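Local coordinates for protein alpha-1,6-mannanase (Bacteroides thetaiotaomicron, PDB 4V1S) that probably hydrolyses internal alpha-1,6-mannosidic bonds of mannan as a member of glycoside hydrolase family 76, at residues W82-F86 with Y314-S318; F324-D328 with R386-Y390. All blocks are in the same frame, centred on the assembly; numbering follows the deposited sequence.

Helix 313-330 serves both contacts, in what is consistent with the (alpha/alpha)6 barrel of family 76, and offers a worked example of how contact chemistry can change along one helix. Its early turns take part in interaction 1, where they face helix 81-97; the centre of this contact lies about 5 Å from the centre of the chain, four of the five touching residues are buried, and the contact across the segments is aromatic and apolar. Farther along, interaction 2 joins the same helix to helix 374-394, the centre of the contact about 15 Å from the chain centre. That contact is only partly buried and adds two carboxylates, a guanidinium and a bridging water to a ring stack. The centres of the two contacts lie about 17 Å apart.

Interaction 1: W82-F86 with Y314-S318; sequences WGNIF and YFAFS
F86 drives the edge of its ring into the face of F317, joining two similarly directed helices, 81-97 and 313-330, in what is consistent with the (alpha/alpha)6 barrel of family 76. The axes of segments 82-86 and 314-318 come within 12.6 Å, a gap bridged mainly by aromatic side chains. The fully buried half holds the edge-to-face pair: F86 CE1 stands 3.7 Å from F317 CE1, over the centre of the F317 ring, and the two planes are nearly perpendicular at 89°. F86 CE2 lies 3.8 Å from Y314 CB, and F86 CZ faces the Y314 carbonyl oxygen, which sits at the ring edge. F86, Y314 and F317 are all buried, with V379 of helix 374-394 covering both F86 and F317.

The other half packs just as closely but reaches toward solvent. W82 is partly exposed, and a glycerol, probably from the crystallisation liquor, sits about 4 Å from its side chain, as such molecules often do in pockets. With CG anti to the backbone N (chi1 -166°), the indole extends across the gap and its six-membered ring meets Y314 obliquely, W82 CH2 to Y314 CD1 at 3.5 Å. Beyond this ring the phenol of Y314 hydrogen-bonds to E359, while R375 makes a cation-pi contact with it. F315 completes the row: its CE1 meets the edge of the indole near its plane, 3.7 Å from W82 CH2.

Interaction 2: F324-D328 with R386-Y390; sequences FDMYD and RAANY
The rings of F324 and Y390 form an offset stack, their planes 13° apart and centroids separated by 4.4 Å, with F324 CD1 over the Y390 face toward its rim. At the edge of the Y390 ring lie Y327 CD2, 3.8 Å from Y390 CE2, and the carboxylate of D328. R386 reaches the other partner of the stack: bent at chi2 (-77°) and chi3 (-87°), its chain brings the guanidinium to F324, so that F324 CD2 lies over one guanidinium face and R386 NH2 is 3.5 Å from F324 CB.

Polar bonds fringe this apolar centre. Y390 OH donates to D328 OD1 at 2.8 Å, on the syn side and somewhat out of the carboxylate plane. A phenylalanine in place of Y390 could keep the stack but would probably leave D328 OD1 without this donor and its carboxylate freer to turn. D325 and R386 meet through one water, which accepts from R386 NH2 and donates to D325 OD1 and D328 OD2. Their direct salt bridges go outside the segments, from D325 to R272 and from R386 to D321 and E93. The latter two probably fix the guanidinium against F324, while the acids offset its charge.

Interaction 1: W82-F86 with Y314-S318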
loop_
_atom_site.group_PDB
_atom_site.type_symbol
_atom_site.label_atom_id
_atom_site.label_comp_id
_atom_site.label_asym_id
_atom_site.label_seq_id
_atom_site.Cartn_x
_atom_site.Cartn_y
_atom_site.Cartn_z
ATOM N N TRP A 82 -4.933 -8.972 0.009
ATOM C CA TRP A 82 -4.705 -7.553 0.397
ATOM C C TRP A 82 -4.346 -7.374 1.887
ATOM O O TRP A 82 -3.384 -6.714 2.215
ATOM C CB TRP A 82 -5.965 -6.748 0.054
ATOM C CG TRP A 82 -5.812 -5.281 0.062
ATOM C CD1 TRP A 82 -4.755 -4.543 0.480
ATOM C CD2 TRP A 82 -6.821 -4.363 -0.327
ATOM N NE1 TRP A 82 -5.026 -3.194 0.331
ATOM C CE2 TRP A 82 -6.298 -3.059 -0.155
ATOM C CE3 TRP A 82 -8.128 -4.512 -0.797
ATOM C CZ2 TRP A 82 -7.033 -1.926 -0.437
ATOM C CZ3 TRP A 82 -8.843 -3.373 -1.121
ATOM C CH2 TRP A 82 -8.305 -2.103 -0.915
ATOM N N GLY A 83 -5.141 -7.948 2.799
ATOM C CA GLY A 83 -4.880 -7.745 4.227
ATOM C C GLY A 83 -3.535 -8.276 4.657
ATOM O O GLY A 83 -2.920 -7.743 5.559
ATOM N N ASN A 84 -3.078 -9.342 3.984
ATOM C CA ASN A 84 -1.771 -9.890 4.237
ATOM C C ASN A 84 -0.647 -8.994 3.780
ATOM O O ASN A 84 0.463 -9.061 4.319
ATOM C CB ASN A 84 -1.608 -11.251 3.523
ATOM C CG ASN A 84 -2.600 -12.274 4.026
ATOM O OD1 ASN A 84 -2.392 -12.910 5.054
ATOM N ND2 ASN A 84 -3.717 -12.366 3.356
ATOM N N ILE A 85 -0.916 -8.149 2.784
ATOM C CA ILE A 85 0.109 -7.192 2.308
ATOM C C ILE A 85 0.429 -6.183 3.395
ATOM O O ILE A 85 1.593 -5.802 3.602
ATOM C CB ILE A 85 -0.345 -6.514 0.995
ATOM C CG1 ILE A 85 -0.590 -7.589 -0.100
ATOM C CG2 ILE A 85 0.653 -5.476 0.526
ATOM C CD1 ILE A 85 -1.169 -7.022 -1.386
ATOM N N PHE A 86 -0.585 -5.743 4.158
ATOM C CA PHE A 86 -0.275 -4.868 5.272
ATOM C C PHE A 86 0.548 -5.556 6.360
ATOM O O PHE A 86 1.381 -4.916 6.957
ATOM C CB PHE A 86 -1.517 -4.260 5.879
ATOM C CG PHE A 86 -2.224 -3.294 4.962
ATOM C CD1 PHE A 86 -1.676 -2.057 4.685
ATOM C CD2 PHE A 86 -3.520 -3.564 4.471
ATOM C CE1 PHE A 86 -2.331 -1.130 3.892
ATOM C CE2 PHE A 86 -4.189 -2.638 3.653
ATOM C CZ PHE A 86 -3.586 -1.428 3.376
ATOM N N TYR A 314 -7.550 1.550 4.605
ATOM C CA TYR A 314 -6.766 0.817 3.650
ATOM C C TYR A 314 -6.465 1.613 2.377
ATOM O O TYR A 314 -5.681 1.141 1.543
ATOM C CB TYR A 314 -7.372 -0.556 3.319
ATOM C CG TYR A 314 -8.814 -0.522 2.908
ATOM C CD1 TYR A 314 -9.206 0.020 1.687
ATOM C CD2 TYR A 314 -9.793 -0.941 3.762
ATOM C CE1 TYR A 314 -10.537 0.089 1.324
ATOM C CE2 TYR A 314 -11.131 -0.908 3.387
ATOM C CZ TYR A 314 -11.489 -0.389 2.164
ATOM O OH TYR A 314 -12.803 -0.303 1.786
ATOM N N PHE A 315 -7.051 2.812 2.255
ATOM C CA PHE A 315 -6.689 3.816 1.245
ATOM C C PHE A 315 -5.896 4.970 1.861
ATOM O O PHE A 315 -4.835 5.364 1.359
ATOM C CB PHE A 315 -7.915 4.418 0.547
ATOM C CG PHE A 315 -8.642 3.481 -0.370
ATOM C CD1 PHE A 315 -8.088 2.283 -0.828
ATOM C CD2 PHE A 315 -9.916 3.859 -0.852
ATOM C CE1 PHE A 315 -8.805 1.498 -1.717
ATOM C CE2 PHE A 315 -10.634 3.055 -1.731
ATOM C CZ PHE A 315 -10.092 1.848 -2.137
ATOM N N ALA A 316 -6.412 5.502 2.965
ATOM C CA ALA A 316 -5.913 6.791 3.503
ATOM C C ALA A 316 -4.512 6.711 4.093
ATOM O O ALA A 316 -3.835 7.706 4.149
ATOM C CB ALA A 316 -6.864 7.364 4.538
ATOM N N PHE A 317 -4.091 5.497 4.487
ATOM C CA PHE A 317 -2.735 5.260 5.007
ATOM C C PHE A 317 -1.702 5.757 4.015
ATOM O O PHE A 317 -0.560 6.139 4.414
ATOM C CB PHE A 317 -2.510 3.764 5.321
ATOM C CG PHE A 317 -2.165 2.991 4.099
ATOM C CD1 PHE A 317 -3.107 2.629 3.182
ATOM C CD2 PHE A 317 -0.823 2.896 3.745
ATOM C CE1 PHE A 317 -2.732 2.052 1.980
ATOM C CE2 PHE A 317 -0.436 2.294 2.562
ATOM C CZ PHE A 317 -1.407 1.900 1.671
ATOM N N SER A 318 -2.063 5.764 2.715
ATOM C CA SER A 318 -1.098 6.199 1.675
ATOM C C SER A 318 -0.741 7.681 1.783
ATOM O O SER A 318 0.356 8.086 1.388
ATOM C CB SER A 318 -1.587 5.875 0.262
ATOM O OG SER A 318 -2.755 6.581 -0.063
#

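Interaction 2: F324-D328 with R386-Y390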
loop_
_atom_site.group_PDB
_atom_site.type_symbol
_atom_site.label_atom_id
_atom_site.label_comp_id
_atom_site.label_asym_id
_atom_site.label_seq_id
_atom_site.Cartn_x
_atom_site.Cartn_y
_atom_site.Cartn_z
ATOM N N PHE A 324 5.615 10.697 5.339
ATOM C CA PHE A 324 6.909 10.150 5.696
ATOM C C PHE A 324 7.907 10.332 4.555
ATOM O O PHE A 324 9.058 10.691 4.806
ATOM C CB PHE A 324 6.781 8.680 6.102
ATOM C CG PHE A 324 6.076 8.447 7.436
ATOM C CD1 PHE A 324 6.489 9.141 8.590
ATOM C CD2 PHE A 324 5.045 7.500 7.556
ATOM C CE1 PHE A 324 5.885 8.893 9.816
ATOM C CE2 PHE A 324 4.473 7.220 8.784
ATOM C CZ PHE A 324 4.869 7.941 9.912
ATOM N N ASP A 325 7.480 10.087 3.303
ATOM C CA ASP A 325 8.370 10.267 2.172
ATOM C C ASP A 325 8.777 11.726 2.025
ATOM O O ASP A 325 9.924 12.011 1.674
ATOM C CB ASP A 325 7.742 9.845 0.850
ATOM C CG ASP A 325 7.619 8.356 0.685
ATOM O OD1 ASP A 325 8.159 7.540 1.494
ATOM O OD2 ASP A 325 6.929 7.985 -0.281
ATOM N N MET A 326 7.853 12.653 2.284
ATOM C CA MET A 326 8.183 14.075 2.228
ATOM C C MET A 326 9.252 14.434 3.262
ATOM O O MET A 326 10.158 15.188 2.965
ATOM C CB MET A 326 6.950 14.966 2.413
ATOM C CG MET A 326 6.116 15.109 1.163
ATOM S SD MET A 326 7.034 15.849 -0.218
ATOM C CE MET A 326 5.704 16.118 -1.380
ATOM N N TYR A 327 9.160 13.853 4.453
ATOM C CA TYR A 327 10.147 14.109 5.491
ATOM C C TYR A 327 11.482 13.567 5.015
ATOM O O TYR A 327 12.495 14.238 5.147
ATOM C CB TYR A 327 9.758 13.506 6.851
ATOM C CG TYR A 327 10.881 13.603 7.838
ATOM C CD1 TYR A 327 11.137 14.796 8.498
ATOM C CD2 TYR A 327 11.788 12.526 8.022
ATOM C CE1 TYR A 327 12.199 14.898 9.380
ATOM C CE2 TYR A 327 12.871 12.626 8.895
ATOM C CZ TYR A 327 13.067 13.823 9.567
ATOM O OH TYR A 327 14.117 13.971 10.439
ATOM N N ASP A 328 11.494 12.355 4.451
ATOM C CA ASP A 328 12.731 11.803 3.866
ATOM C C ASP A 328 13.337 12.741 2.790
ATOM O O ASP A 328 14.568 12.818 2.621
ATOM C CB ASP A 328 12.471 10.440 3.202
ATOM C CG ASP A 328 12.061 9.370 4.176
ATOM O OD1 ASP A 328 12.271 9.538 5.394
ATOM O OD2 ASP A 328 11.515 8.333 3.697
ATOM N N ARG A 386 5.347 2.089 11.426
ATOM C CA ARG A 386 5.951 3.243 10.763
ATOM C C ARG A 386 6.253 4.384 11.731
ATOM O O ARG A 386 7.351 4.965 11.740
ATOM C CB ARG A 386 5.076 3.749 9.639
ATOM C CG ARG A 386 4.941 2.776 8.486
ATOM C CD ARG A 386 6.173 2.778 7.622
ATOM N NE ARG A 386 6.098 3.804 6.612
ATOM C CZ ARG A 386 7.112 4.429 6.041
ATOM N NH1 ARG A 386 8.336 4.177 6.411
ATOM N NH2 ARG A 386 6.875 5.303 5.067
ATOM N N ALA A 387 5.270 4.705 12.535
ATOM C CA ALA A 387 5.423 5.738 13.560
ATOM C C ALA A 387 6.545 5.379 14.550
ATOM O O ALA A 387 7.329 6.221 14.914
ATOM C CB ALA A 387 4.107 5.939 14.290
ATOM N N ALA A 388 6.630 4.114 14.941
ATOM C CA ALA A 388 7.698 3.665 15.831
ATOM C C ALA A 388 9.074 3.902 15.212
ATOM O O ALA A 388 10.011 4.330 15.886
ATOM C CB ALA A 388 7.496 2.192 16.169
ATOM N N ASN A 389 9.186 3.645 13.916
ATOM C CA ASN A 389 10.448 3.820 13.213
ATOM C C ASN A 389 10.837 5.296 13.170
ATOM O O ASN A 389 11.967 5.642 13.436
ATOM C CB ASN A 389 10.347 3.216 11.806
ATOM C CG ASN A 389 11.672 3.135 11.111
ATOM O OD1 ASN A 389 12.716 2.980 11.750
ATOM N ND2 ASN A 389 11.653 3.239 9.800
ATOM N N TYR A 390 9.889 6.172 12.835
ATOM C CA TYR A 390 10.196 7.601 12.764
ATOM C C TYR A 390 10.449 8.233 14.143
ATOM O O TYR A 390 11.248 9.155 14.254
ATOM C CB TYR A 390 9.173 8.363 11.920
ATOM C CG TYR A 390 9.481 8.192 10.469
ATOM C CD1 TYR A 390 8.996 7.094 9.761
ATOM C CD2 TYR A 390 10.310 9.094 9.818
ATOM C CE1 TYR A 390 9.308 6.903 8.450
ATOM C CE2 TYR A 390 10.638 8.931 8.495
ATOM C CZ TYR A 390 10.158 7.834 7.806
ATOM O OH TYR A 390 10.491 7.692 6.482
HETATM O O HOH W 1 9.021 6.752 3.904
#